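L-lysine 6-monooxygenase involved in desferrioxamine biosynthesis (Erwinia amylovora CFBP1430, PDB 5O8P) probably hydroxylates an amine nitrogen of cadaverine, using FAD and NADPH, as a step in making the siderophore desferrioxamine. Local coordinates at residues B[23-28]-B[73-78]; B[62-67]-B[104-109]; B[206-211]-B[222-227]. One frame throughout, in Å; residues are numbered along the deposited sequence.

After strand 8-14 the chain enters helix 18-27, half of contact 1, then passes the loop 62-67 of contact 2, then 73-78, which returns to 23-28 and closes contact 1, and finally 104-109 on helix 100-113, which closes contact 2. The two loops therefore cross rather than nest. They also touch: Y75 O lies 2.7 Å from Y106 OH and L77 N 2.8 Å from D64 OD2, both probable hydrogen bonds, which join 73-78 to helix 100-113 and to loop 62-67; contact 1 itself brings in helix 18-27. Contact 3 follows in series, a short closure that packs helix 202-213 on strand 221-225 of the five-stranded parallel sheet, about 29 Å from contact 2 between centres.

Contact 1 (B[23-28]-B[73-78]); sequences LACLSE and SPYSLL
The ring of Y75 receives two residues of segment 23-28 in quite different ways: E28 OE1 stands at its edge, near the ring plane, while C25 SG comes in obliquely, 31° off the ring normal and 4.0 Å from the ring centroid. The sulfur is closest to the root of the ring, at 3.5 Å from Y75 CG, and C25 CB lies alongside Y75 CD2 at 3.7 Å. This is a Cys sulfur-aromatic contact, in which a polarisable atom leans on an aromatic system. At the far end of the ring, Y75 OH donates to E28 OE1 over 2.6 Å, on the syn side of the carboxylate and somewhat out of its plane. The two flat groups are turned 48° against each other. E28 gets there with CG anti to the backbone N (chi1 -152°) and an extended chain beyond it; the two side chains cross at about a right angle, bringing OE1 to the hydroxyl at the ring's edge. Its other oxygen, OE2, accepts from the backbone N of G115, so both oxygens are held, which probably favours the charged form; R113 makes a cation-pi contact with the ring.

Y75 is itself presented by a type I turn from S73 to S76. Within it S73 OG accepts from Y75 N at 3.0 Å, an ST turn that braces the backbone just before helix 77-83, whose N-cap is S76.

As in other FAD-dependent enzymes of Rossmann type, helix 18-27 connects parallel strands 8-14 and 35-38. L23, A24 and S27 pack on F37 of strand 35-38, L23 and L26 lean on N403 and L407 of helix 399-410, and Y75 rests against A110 of helix 100-113.

Contact 2 (B[62-67]-B[104-109]); sequences MADLVT and NQYCQW
Y106 sends its ring out from helix 100-113 on the side turned from its own backbone N (chi1 153°), and L65, with CG beside its backbone N (chi1 -62°), reaches back from the opposite direction, which places the tyrosine hydroxyl beside the backbone N of L65. There Y106 OH accepts from L65 N at 3.0 Å, with a nearly straight N-H...O angle of 164°, and is also hydrogen-bonded to Y75 O. Two bonds thus fix the buried phenol. L65 CD1 meets Y106 CZ at 3.6 Å and D64 CB comes to 3.3 Å from Y106 OH, both approaching the ring obliquely, while L65 CD2 faces C107 SG more loosely.

The carboxylate of D64 is turned into its own loop. T67 N reaches OD1 at 2.7 Å along the syn lone pair, and V66 N meets the same oxygen from above the carboxylate plane. OD2 takes T67 OG1 at 2.7 Å and, from outside, L77 N. Such a buried, well-supplied acid probably remains ionised.

The side chain of C107 is about 6 Å from that of W46, an FAD-binding residue, and the side chain of L65 about 9 Å from the bound FAD. D64 forms an Asx turn, extended into an Asx motif, in a loop near the FAD pocket.

Contact 3 (B[206-211]-B[222-227]); sequences EIYYDL and LNWITR
Y208 OH donates to L222 O over 3.1 Å, reaching the oxygen from 49° out of the carbonyl plane rather than along a lone pair. This bond ties helix to strand within a beta-alpha-beta unit: strand 194-198, helix 202-213 and strand 221-225, a classic Rossmann element. The helix runs nearly antiparallel to the strand it packs on, their segment axes 9.6 Å apart.

Y208 is the wedge between the two. A chi1 of -166° swings its ring off the helix and onto the sheet, where both faces are occupied. Over one lies W224 CE3, in an offset stack whose ring planes differ by 25° and whose centroids are 4.9 Å apart; over the opposite face sits L222 CD2, a CH-pi contact. At the edge, in plane, Y208 CE2 approaches N223 O at 3.5 Å. Y208 CB in turn lies over a face of the W224 six-membered ring.

W224 NE1 is hydrogen-bonded to G199 O, and G199 belongs to a G199, G201, A204 sequence consistent with a dinucleotide-binding turn. S200, S203 and R227, the last just past the strand, are NADP(+)-binding residues, although no NADP(+) is bound to this chain here; the side chain of W224 lies about 6 Å from that of S200. One turn on from Y208, L211 CB completes the interface by meeting L222 CD1 at 3.8 Å.

Contact 1 (B[23-28]-B[73-78])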
ATOM      1  N   LEU B  23       4.908  11.695  31.803  1.00 34.19           N
ATOM      2  CA  LEU B  23       4.490  11.691  33.216  1.00 35.27           C
ATOM      3  C   LEU B  23       4.074  13.084  33.683  1.00 35.62           C
ATOM      4  O   LEU B  23       3.089  13.232  34.413  1.00 32.37           O
ATOM      5  CB  LEU B  23       5.603  11.161  34.124  1.00 32.44           C
ATOM      6  CG  LEU B  23       5.255  10.893  35.592  1.00 30.49           C
ATOM      7  CD1 LEU B  23       3.978  10.100  35.734  1.00 31.65           C
ATOM      8  CD2 LEU B  23       6.401  10.166  36.271  1.00 30.10           C
ATOM      9  N   ALA B  24       4.813  14.101  33.239  1.00 34.49           N
ATOM     10  CA  ALA B  24       4.525  15.479  33.608  1.00 33.23           C
ATOM     11  C   ALA B  24       3.176  15.952  33.096  1.00 32.05           C
ATOM     12  O   ALA B  24       2.423  16.570  33.856  1.00 33.95           O
ATOM     13  CB  ALA B  24       5.624  16.402  33.120  1.00 34.07           C
ATOM     14  N   CYS B  25       2.866  15.674  31.830  1.00 29.58           N
ATOM     15  CA  CYS B  25       1.556  16.044  31.283  1.00 30.60           C
ATOM     16  C   CYS B  25       0.427  15.282  31.958  1.00 31.71           C
ATOM     17  O   CYS B  25      -0.658  15.803  32.158  1.00 33.10           O
ATOM     18  CB  CYS B  25       1.478  15.763  29.792  1.00 31.79           C
ATOM     19  SG  CYS B  25       2.730  16.549  28.777  1.00 32.11           S
ATOM     20  N   LEU B  26       0.680  14.025  32.281  1.00 34.88           N
ATOM     21  CA  LEU B  26      -0.324  13.207  32.932  1.00 37.16           C
ATOM     22  C   LEU B  26      -0.514  13.605  34.381  1.00 35.76           C
ATOM     23  O   LEU B  26      -1.641  13.558  34.857  1.00 35.98           O
ATOM     24  CB  LEU B  26       0.003  11.717  32.806  1.00 38.35           C
ATOM     25  CG  LEU B  26      -0.124  11.156  31.383  1.00 38.32           C
ATOM     26  CD1 LEU B  26       0.354   9.711  31.330  1.00 39.84           C
ATOM     27  CD2 LEU B  26      -1.552  11.257  30.876  1.00 36.66           C
ATOM     28  N   SER B  27       0.564  14.006  35.072  1.00 39.06           N
ATOM     29  CA  SER B  27       0.476  14.374  36.505  1.00 37.85           C
ATOM     30  C   SER B  27      -0.046  15.777  36.774  1.00 36.03           C
ATOM     31  O   SER B  27      -0.664  15.981  37.805  1.00 43.90           O
ATOM     32  CB  SER B  27       1.807  14.170  37.234  1.00 37.41           C
ATOM     33  OG  SER B  27       2.888  14.782  36.593  1.00 42.20           O
ATOM     34  N   GLU B  28       0.184  16.734  35.870  1.00 36.24           N
ATOM     35  CA  GLU B  28      -0.230  18.135  36.104  1.00 37.77           C
ATOM     36  C   GLU B  28      -1.683  18.318  36.589  1.00 39.05           C
ATOM     37  O   GLU B  28      -1.888  18.954  37.623  1.00 39.79           O
ATOM     38  CB  GLU B  28       0.014  19.034  34.885  1.00 38.46           C
ATOM     39  CG  GLU B  28       0.245  20.503  35.259  1.00 39.40           C
ATOM     40  CD  GLU B  28       0.365  21.452  34.070  1.00 41.19           C
ATOM     41  OE1 GLU B  28      -0.274  21.169  33.030  1.00 38.98           O
ATOM     42  OE2 GLU B  28       1.083  22.488  34.177  1.00 42.47           O
ATOM     43  N   SER B  73      -6.773  14.792  27.255  1.00 36.27           N
ATOM     44  CA  SER B  73      -5.728  15.692  27.744  1.00 36.16           C
ATOM     45  C   SER B  73      -5.412  16.750  26.712  1.00 37.76           C
ATOM     46  O   SER B  73      -5.338  16.448  25.505  1.00 42.89           O
ATOM     47  CB  SER B  73      -4.427  14.963  28.079  1.00 36.56           C
ATOM     48  OG  SER B  73      -3.368  15.905  28.311  1.00 36.28           O
ATOM     49  N   PRO B  74      -5.222  17.998  27.178  1.00 35.33           N
ATOM     50  CA  PRO B  74      -4.834  19.063  26.263  1.00 34.60           C
ATOM     51  C   PRO B  74      -3.397  18.931  25.736  1.00 35.44           C
ATOM     52  O   PRO B  74      -3.070  19.594  24.754  1.00 35.99           O
ATOM     53  CB  PRO B  74      -5.041  20.331  27.085  1.00 32.64           C
ATOM     54  CG  PRO B  74      -4.946  19.892  28.496  1.00 32.48           C
ATOM     55  CD  PRO B  74      -5.387  18.476  28.561  1.00 32.52           C
ATOM     56  N   TYR B  75      -2.580  18.049  26.321  1.00 35.55           N
ATOM     57  CA  TYR B  75      -1.235  17.777  25.783  1.00 37.03           C
ATOM     58  C   TYR B  75      -1.190  16.771  24.637  1.00 37.75           C
ATOM     59  O   TYR B  75      -0.109  16.349  24.230  1.00 38.78           O
ATOM     60  CB  TYR B  75      -0.289  17.344  26.913  1.00 37.29           C
ATOM     61  CG  TYR B  75      -0.131  18.447  27.903  1.00 38.22           C
ATOM     62  CD1 TYR B  75       0.708  19.503  27.633  1.00 39.00           C
ATOM     63  CD2 TYR B  75      -0.880  18.486  29.060  1.00 36.12           C
ATOM     64  CE1 TYR B  75       0.844  20.554  28.517  1.00 42.06           C
ATOM     65  CE2 TYR B  75      -0.752  19.529  29.954  1.00 36.88           C
ATOM     66  CZ  TYR B  75       0.107  20.562  29.669  1.00 39.84           C
ATOM     67  OH  TYR B  75       0.241  21.602  30.533  1.00 40.60           O
ATOM     68  N   SER B  76      -2.343  16.397  24.095  1.00 36.73           N
ATOM     69  CA  SER B  76      -2.380  15.436  22.986  1.00 34.58           C
ATOM     70  C   SER B  76      -1.776  16.043  21.737  1.00 33.92           C
ATOM     71  O   SER B  76      -1.783  17.259  21.555  1.00 36.98           O
ATOM     72  CB  SER B  76      -3.815  14.988  22.688  1.00 31.78           C
ATOM     73  OG  SER B  76      -4.515  15.988  21.969  1.00 29.60           O
ATOM     74  N   LEU B  77      -1.261  15.179  20.874  1.00 34.12           N
ATOM     75  CA  LEU B  77      -0.754  15.575  19.556  1.00 33.57           C
ATOM     76  C   LEU B  77      -1.857  16.208  18.700  1.00 34.45           C
ATOM     77  O   LEU B  77      -1.605  17.174  17.989  1.00 35.21           O
ATOM     78  CB  LEU B  77      -0.121  14.369  18.859  1.00 30.78           C
ATOM     79  CG  LEU B  77       0.535  14.480  17.489  1.00 31.17           C
ATOM     80  CD1 LEU B  77      -0.474  14.417  16.347  1.00 31.61           C
ATOM     81  CD2 LEU B  77       1.397  15.722  17.414  1.00 33.91           C
ATOM     82  N   LEU B  78      -3.069  15.666  18.776  1.00 37.45           N
ATOM     83  CA  LEU B  78      -4.207  16.224  18.042  1.00 37.10           C
ATOM     84  C   LEU B  78      -4.581  17.608  18.547  1.00 34.96           C
ATOM     85  O   LEU B  78      -4.920  18.486  17.758  1.00 31.41           O
ATOM     86  CB  LEU B  78      -5.417  15.279  18.092  1.00 38.91           C
ATOM     87  CG  LEU B  78      -5.282  14.045  17.201  1.00 37.80           C
ATOM     88  CD1 LEU B  78      -6.465  13.128  17.417  1.00 37.41           C
ATOM     89  CD2 LEU B  78      -5.185  14.426  15.731  1.00 37.14           C
TER

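Contact 2 (B[62-67]-B[104-109])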
ATOM      1  N   MET B  62      -0.958   8.331  18.111  1.00 38.06           N
ATOM      2  CA  MET B  62      -1.608   8.054  19.399  1.00 38.50           C
ATOM      3  C   MET B  62      -0.605   7.714  20.496  1.00 36.79           C
ATOM      4  O   MET B  62      -0.926   7.819  21.670  1.00 40.79           O
ATOM      5  CB  MET B  62      -2.617   6.898  19.280  1.00 42.90           C
ATOM      6  CG  MET B  62      -3.807   7.189  18.378  1.00 45.10           C
ATOM      7  SD  MET B  62      -3.443   6.887  16.635  1.00 51.19           S
ATOM      8  CE  MET B  62      -3.644   5.102  16.550  1.00 51.30           C
ATOM      9  N   ALA B  63       0.596   7.277  20.128  1.00 37.52           N
ATOM     10  CA  ALA B  63       1.712   7.191  21.076  1.00 42.39           C
ATOM     11  C   ALA B  63       2.427   8.543  21.123  1.00 44.21           C
ATOM     12  O   ALA B  63       3.571   8.710  20.682  1.00 49.75           O
ATOM     13  CB  ALA B  63       2.670   6.073  20.702  1.00 44.91           C
ATOM     14  N   ASP B  64       1.694   9.502  21.668  1.00 42.23           N
ATOM     15  CA  ASP B  64       2.168  10.828  21.970  1.00 41.23           C
ATOM     16  C   ASP B  64       2.392  10.833  23.498  1.00 43.34           C
ATOM     17  O   ASP B  64       2.669   9.786  24.073  1.00 42.87           O
ATOM     18  CB  ASP B  64       1.147  11.876  21.470  1.00 40.52           C
ATOM     19  CG  ASP B  64      -0.241  11.764  22.145  1.00 39.06           C
ATOM     20  OD1 ASP B  64      -0.417  10.998  23.114  1.00 37.10           O
ATOM     21  OD2 ASP B  64      -1.178  12.452  21.693  1.00 39.31           O
ATOM     22  N   LEU B  65       2.262  11.976  24.164  1.00 41.25           N
ATOM     23  CA  LEU B  65       2.632  12.062  25.576  1.00 40.90           C
ATOM     24  C   LEU B  65       1.557  11.517  26.523  1.00 40.44           C
ATOM     25  O   LEU B  65       1.870  11.099  27.649  1.00 38.97           O
ATOM     26  CB  LEU B  65       2.971  13.513  25.912  1.00 42.78           C
ATOM     27  CG  LEU B  65       4.165  14.087  25.128  1.00 42.94           C
ATOM     28  CD1 LEU B  65       4.166  15.608  25.118  1.00 43.59           C
ATOM     29  CD2 LEU B  65       5.470  13.556  25.710  1.00 42.45           C
ATOM     30  N   VAL B  66       0.313  11.484  26.037  1.00 37.74           N
ATOM     31  CA  VAL B  66      -0.884  11.336  26.879  1.00 35.80           C
ATOM     32  C   VAL B  66      -2.036  10.463  26.347  1.00 35.20           C
ATOM     33  O   VAL B  66      -2.709   9.803  27.142  1.00 34.95           O
ATOM     34  CB  VAL B  66      -1.476  12.726  27.212  1.00 37.16           C
ATOM     35  CG1 VAL B  66      -0.504  13.528  28.067  1.00 38.55           C
ATOM     36  CG2 VAL B  66      -1.830  13.511  25.959  1.00 35.77           C
ATOM     37  N   THR B  67      -2.275  10.467  25.031  1.00 34.71           N
ATOM     38  CA  THR B  67      -3.477   9.864  24.431  1.00 31.61           C
ATOM     39  C   THR B  67      -3.790   8.411  24.863  1.00 33.62           C
ATOM     40  O   THR B  67      -4.956   8.075  25.015  1.00 37.58           O
ATOM     41  CB  THR B  67      -3.462   9.990  22.882  1.00 30.51           C
ATOM     42  OG1 THR B  67      -3.515  11.365  22.491  1.00 32.30           O
ATOM     43  CG2 THR B  67      -4.651   9.331  22.247  1.00 34.38           C
ATOM     44  N   ASN B 104       9.253  16.688  17.747  1.00 41.31           N
ATOM     45  CA  ASN B 104      10.121  17.536  18.551  1.00 41.97           C
ATOM     46  C   ASN B 104       9.453  18.874  18.805  1.00 39.01           C
ATOM     47  O   ASN B 104       9.441  19.333  19.936  1.00 43.61           O
ATOM     48  CB  ASN B 104      11.482  17.726  17.870  1.00 44.66           C
ATOM     49  CG  ASN B 104      12.507  18.398  18.771  1.00 44.30           C
ATOM     50  OD1 ASN B 104      12.712  17.977  19.917  1.00 44.49           O
ATOM     51  ND2 ASN B 104      13.160  19.439  18.256  1.00 42.65           N
ATOM     52  N   GLN B 105       8.890  19.485  17.764  1.00 34.46           N
ATOM     53  CA  GLN B 105       8.125  20.727  17.912  1.00 34.48           C
ATOM     54  C   GLN B 105       6.952  20.570  18.882  1.00 36.43           C
ATOM     55  O   GLN B 105       6.697  21.459  19.702  1.00 39.87           O
ATOM     56  CB  GLN B 105       7.575  21.182  16.562  1.00 34.06           C
ATOM     57  CG  GLN B 105       8.590  21.813  15.633  1.00 33.81           C
ATOM     58  CD  GLN B 105       8.018  22.108  14.262  1.00 35.47           C
ATOM     59  OE1 GLN B 105       6.826  21.928  14.001  1.00 44.46           O
ATOM     60  NE2 GLN B 105       8.870  22.547  13.372  1.00 39.79           N
ATOM     61  N   TYR B 106       6.248  19.446  18.771  1.00 36.02           N
ATOM     62  CA  TYR B 106       5.134  19.113  19.666  1.00 35.88           C
ATOM     63  C   TYR B 106       5.584  18.947  21.128  1.00 34.92           C
ATOM     64  O   TYR B 106       4.980  19.527  22.024  1.00 36.27           O
ATOM     65  CB  TYR B 106       4.367  17.877  19.132  1.00 32.51           C
ATOM     66  CG  TYR B 106       3.635  17.035  20.160  1.00 29.71           C
ATOM     67  CD1 TYR B 106       2.490  17.509  20.778  1.00 30.02           C
ATOM     68  CD2 TYR B 106       4.072  15.748  20.489  1.00 27.87           C
ATOM     69  CE1 TYR B 106       1.809  16.752  21.725  1.00 30.28           C
ATOM     70  CE2 TYR B 106       3.408  14.972  21.435  1.00 28.86           C
ATOM     71  CZ  TYR B 106       2.268  15.474  22.055  1.00 31.15           C
ATOM     72  OH  TYR B 106       1.596  14.714  23.004  1.00 29.35           O
ATOM     73  N   CYS B 107       6.643  18.181  21.362  1.00 33.81           N
ATOM     74  CA  CYS B 107       7.169  18.019  22.721  1.00 36.00           C
ATOM     75  C   CYS B 107       7.610  19.349  23.328  1.00 34.80           C
ATOM     76  O   CYS B 107       7.479  19.556  24.526  1.00 37.45           O
ATOM     77  CB  CYS B 107       8.331  17.035  22.751  1.00 36.96           C
ATOM     78  SG  CYS B 107       7.818  15.317  22.545  1.00 36.51           S
ATOM     79  N   GLN B 108       8.126  20.246  22.494  1.00 34.58           N
ATOM     80  CA  GLN B 108       8.577  21.563  22.949  1.00 34.62           C
ATOM     81  C   GLN B 108       7.388  22.412  23.330  1.00 35.16           C
ATOM     82  O   GLN B 108       7.394  23.041  24.369  1.00 37.12           O
ATOM     83  CB  GLN B 108       9.418  22.268  21.876  1.00 35.46           C
ATOM     84  CG  GLN B 108      10.840  21.722  21.775  1.00 36.89           C
ATOM     85  CD  GLN B 108      11.615  22.270  20.590  1.00 39.63           C
ATOM     86  OE1 GLN B 108      11.073  22.988  19.743  1.00 42.91           O
ATOM     87  NE2 GLN B 108      12.888  21.912  20.509  1.00 38.51           N
ATOM     88  N   TRP B 109       6.359  22.412  22.497  1.00 37.33           N
ATOM     89  CA  TRP B 109       5.096  23.067  22.828  1.00 35.94           C
ATOM     90  C   TRP B 109       4.513  22.588  24.156  1.00 35.92           C
ATOM     91  O   TRP B 109       4.055  23.398  24.954  1.00 36.41           O
ATOM     92  CB  TRP B 109       4.095  22.838  21.705  1.00 35.57           C
ATOM     93  CG  TRP B 109       2.727  23.268  21.994  1.00 36.32           C
ATOM     94  CD1 TRP B 109       2.210  24.501  21.818  1.00 37.11           C
ATOM     95  CD2 TRP B 109       1.680  22.454  22.493  1.00 38.46           C
ATOM     96  NE1 TRP B 109       0.892  24.521  22.175  1.00 38.45           N
ATOM     97  CE2 TRP B 109       0.537  23.270  22.592  1.00 39.36           C
ATOM     98  CE3 TRP B 109       1.590  21.104  22.852  1.00 39.10           C
ATOM     99  CZ2 TRP B 109      -0.680  22.796  23.048  1.00 41.36           C
ATOM    100  CZ3 TRP B 109       0.373  20.622  23.285  1.00 40.83           C
ATOM    101  CH2 TRP B 109      -0.749  21.470  23.381  1.00 41.89           C
TER

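Contact 3 (B[206-211]-B[222-227])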
ATOM      1  N   GLU B 206      18.866   4.852   8.398  1.00 33.37           N
ATOM      2  CA  GLU B 206      18.465   6.217   8.029  1.00 37.41           C
ATOM      3  C   GLU B 206      19.637   7.027   7.517  1.00 38.22           C
ATOM      4  O   GLU B 206      19.493   7.757   6.539  1.00 38.99           O
ATOM      5  CB  GLU B 206      17.853   6.940   9.213  1.00 40.22           C
ATOM      6  CG  GLU B 206      16.445   6.486   9.496  1.00 46.32           C
ATOM      7  CD  GLU B 206      15.867   7.041  10.779  1.00 49.73           C
ATOM      8  OE1 GLU B 206      16.592   7.722  11.539  1.00 56.69           O
ATOM      9  OE2 GLU B 206      14.661   6.791  11.029  1.00 52.65           O
ATOM     10  N   ILE B 207      20.779   6.877   8.188  1.00 35.11           N
ATOM     11  CA  ILE B 207      22.018   7.513   7.783  1.00 34.57           C
ATOM     12  C   ILE B 207      22.471   6.962   6.447  1.00 34.11           C
ATOM     13  O   ILE B 207      22.769   7.738   5.554  1.00 35.50           O
ATOM     14  CB  ILE B 207      23.132   7.336   8.849  1.00 34.30           C
ATOM     15  CG1 ILE B 207      22.834   8.233  10.037  1.00 35.66           C
ATOM     16  CG2 ILE B 207      24.520   7.645   8.291  1.00 33.31           C
ATOM     17  CD1 ILE B 207      23.711   7.991  11.245  1.00 37.07           C
ATOM     18  N   TYR B 208      22.519   5.635   6.315  1.00 32.93           N
ATOM     19  CA  TYR B 208      22.934   5.011   5.056  1.00 32.50           C
ATOM     20  C   TYR B 208      22.097   5.502   3.877  1.00 32.74           C
ATOM     21  O   TYR B 208      22.633   5.842   2.831  1.00 34.06           O
ATOM     22  CB  TYR B 208      22.894   3.484   5.129  1.00 31.53           C
ATOM     23  CG  TYR B 208      23.621   2.853   3.970  1.00 32.07           C
ATOM     24  CD1 TYR B 208      22.951   2.554   2.787  1.00 31.91           C
ATOM     25  CD2 TYR B 208      24.987   2.592   4.045  1.00 34.13           C
ATOM     26  CE1 TYR B 208      23.611   1.976   1.719  1.00 36.20           C
ATOM     27  CE2 TYR B 208      25.670   2.030   2.977  1.00 37.26           C
ATOM     28  CZ  TYR B 208      24.984   1.716   1.815  1.00 39.07           C
ATOM     29  OH  TYR B 208      25.675   1.149   0.761  1.00 38.04           O
ATOM     30  N   TYR B 209      20.791   5.553   4.063  1.00 34.24           N
ATOM     31  CA  TYR B 209      19.899   6.091   3.050  1.00 37.90           C
ATOM     32  C   TYR B 209      20.191   7.563   2.742  1.00 38.29           C
ATOM     33  O   TYR B 209      20.169   7.978   1.582  1.00 34.58           O
ATOM     34  CB  TYR B 209      18.435   5.909   3.481  1.00 40.71           C
ATOM     35  CG  TYR B 209      17.464   6.255   2.389  1.00 42.22           C
ATOM     36  CD1 TYR B 209      17.156   5.341   1.388  1.00 43.39           C
ATOM     37  CD2 TYR B 209      16.881   7.509   2.334  1.00 45.28           C
ATOM     38  CE1 TYR B 209      16.277   5.664   0.374  1.00 45.40           C
ATOM     39  CE2 TYR B 209      15.999   7.837   1.325  1.00 49.90           C
ATOM     40  CZ  TYR B 209      15.709   6.910   0.348  1.00 46.20           C
ATOM     41  OH  TYR B 209      14.833   7.236  -0.638  1.00 53.06           O
ATOM     42  N   ASP B 210      20.449   8.347   3.787  1.00 40.26           N
ATOM     43  CA  ASP B 210      20.710   9.783   3.644  1.00 39.33           C
ATOM     44  C   ASP B 210      21.946  10.015   2.782  1.00 37.87           C
ATOM     45  O   ASP B 210      21.913  10.826   1.863  1.00 36.10           O
ATOM     46  CB  ASP B 210      20.902  10.430   5.024  1.00 41.70           C
ATOM     47  CG  ASP B 210      20.705  11.934   5.011  1.00 43.87           C
ATOM     48  OD1 ASP B 210      19.594  12.377   4.660  1.00 45.38           O
ATOM     49  OD2 ASP B 210      21.642  12.663   5.413  1.00 40.19           O
ATOM     50  N   LEU B 211      23.016   9.277   3.084  1.00 35.87           N
ATOM     51  CA  LEU B 211      24.277   9.374   2.352  1.00 35.19           C
ATOM     52  C   LEU B 211      24.171   8.805   0.941  1.00 36.27           C
ATOM     53  O   LEU B 211      24.737   9.378   0.011  1.00 37.84           O
ATOM     54  CB  LEU B 211      25.420   8.680   3.121  1.00 34.11           C
ATOM     55  CG  LEU B 211      25.786   9.318   4.469  1.00 33.17           C
ATOM     56  CD1 LEU B 211      26.743   8.430   5.256  1.00 31.91           C
ATOM     57  CD2 LEU B 211      26.381  10.693   4.266  1.00 33.77           C
ATOM     58  N   LEU B 222      30.483   4.269  -0.181  1.00 36.21           N
ATOM     59  CA  LEU B 222      29.539   4.200   0.918  1.00 36.53           C
ATOM     60  C   LEU B 222      29.362   2.757   1.368  1.00 37.62           C
ATOM     61  O   LEU B 222      28.717   1.950   0.696  1.00 39.39           O
ATOM     62  CB  LEU B 222      28.215   4.822   0.500  1.00 36.20           C
ATOM     63  CG  LEU B 222      27.159   4.917   1.594  1.00 37.92           C
ATOM     64  CD1 LEU B 222      27.696   5.706   2.782  1.00 39.64           C
ATOM     65  CD2 LEU B 222      25.885   5.553   1.052  1.00 39.97           C
ATOM     66  N   ASN B 223      29.941   2.444   2.523  1.00 37.34           N
ATOM     67  CA  ASN B 223      29.945   1.087   3.046  1.00 36.47           C
ATOM     68  C   ASN B 223      29.012   0.950   4.235  1.00 36.40           C
ATOM     69  O   ASN B 223      28.655   1.941   4.869  1.00 39.11           O
ATOM     70  CB  ASN B 223      31.365   0.698   3.420  1.00 36.67           C
ATOM     71  CG  ASN B 223      32.318   0.833   2.247  1.00 36.08           C
ATOM     72  OD1 ASN B 223      31.962   0.520   1.114  1.00 38.20           O
ATOM     73  ND2 ASN B 223      33.512   1.313   2.506  1.00 30.54           N
ATOM     74  N   TRP B 224      28.581  -0.282   4.491  1.00 34.55           N
ATOM     75  CA  TRP B 224      27.736  -0.607   5.631  1.00 32.45           C
ATOM     76  C   TRP B 224      28.164  -1.960   6.151  1.00 33.02           C
ATOM     77  O   TRP B 224      28.067  -2.954   5.443  1.00 32.19           O
ATOM     78  CB  TRP B 224      26.275  -0.662   5.211  1.00 32.01           C
ATOM     79  CG  TRP B 224      25.260  -0.652   6.328  1.00 32.36           C
ATOM     80  CD1 TRP B 224      25.492  -0.745   7.673  1.00 32.16           C
ATOM     81  CD2 TRP B 224      23.842  -0.597   6.174  1.00 31.52           C
ATOM     82  NE1 TRP B 224      24.316  -0.692   8.360  1.00 31.52           N
ATOM     83  CE2 TRP B 224      23.281  -0.613   7.468  1.00 32.83           C
ATOM     84  CE3 TRP B 224      22.990  -0.529   5.067  1.00 31.48           C
ATOM     85  CZ2 TRP B 224      21.901  -0.566   7.695  1.00 35.00           C
ATOM     86  CZ3 TRP B 224      21.615  -0.488   5.279  1.00 34.32           C
ATOM     87  CH2 TRP B 224      21.084  -0.499   6.593  1.00 36.88           C
ATOM     88  N   ILE B 225      28.652  -2.000   7.381  1.00 35.90           N
ATOM     89  CA  ILE B 225      29.100  -3.245   7.995  1.00 37.45           C
ATOM     90  C   ILE B 225      28.283  -3.428   9.247  1.00 35.49           C
ATOM     91  O   ILE B 225      28.078  -2.477   9.965  1.00 35.97           O
ATOM     92  CB  ILE B 225      30.593  -3.179   8.337  1.00 39.77           C
ATOM     93  CG1 ILE B 225      31.398  -2.997   7.043  1.00 38.79           C
ATOM     94  CG2 ILE B 225      31.027  -4.423   9.123  1.00 40.49           C
ATOM     95  CD1 ILE B 225      32.884  -2.784   7.255  1.00 40.44           C
ATOM     96  N   THR B 226      27.809  -4.646   9.497  1.00 37.66           N
ATOM     97  CA  THR B 226      27.022  -4.941  10.702  1.00 40.31           C
ATOM     98  C   THR B 226      27.395  -6.292  11.300  1.00 41.41           C
ATOM     99  O   THR B 226      27.786  -7.207  10.576  1.00 39.18           O
ATOM    100  CB  THR B 226      25.495  -4.885  10.437  1.00 40.80           C
ATOM    101  OG1 THR B 226      24.803  -5.338  11.599  1.00 39.95           O
ATOM    102  CG2 THR B 226      25.091  -5.763   9.238  1.00 40.66           C
ATOM    103  N   ARG B 227      27.293  -6.397  12.626  1.00 47.56           N
ATOM    104  CA  ARG B 227      27.461  -7.680  13.318  1.00 52.08           C
ATOM    105  C   ARG B 227      26.228  -8.569  13.123  1.00 51.44           C
ATOM    106  O   ARG B 227      26.336  -9.799  13.160  1.00 51.93           O
ATOM    107  CB  ARG B 227      27.724  -7.490  14.823  1.00 55.24           C
ATOM    108  CG  ARG B 227      28.136  -8.774  15.542  1.00 62.76           C
ATOM    109  CD  ARG B 227      27.458  -8.940  16.908  1.00 72.86           C
ATOM    110  NE  ARG B 227      27.976  -7.973  17.872  1.00 78.34           N
ATOM    111  CZ  ARG B 227      29.044  -8.157  18.658  1.00 81.15           C
ATOM    112  NH1 ARG B 227      29.749  -9.289  18.624  1.00 80.33           N
ATOM    113  NH2 ARG B 227      29.415  -7.189  19.492  1.00 81.84           N
TER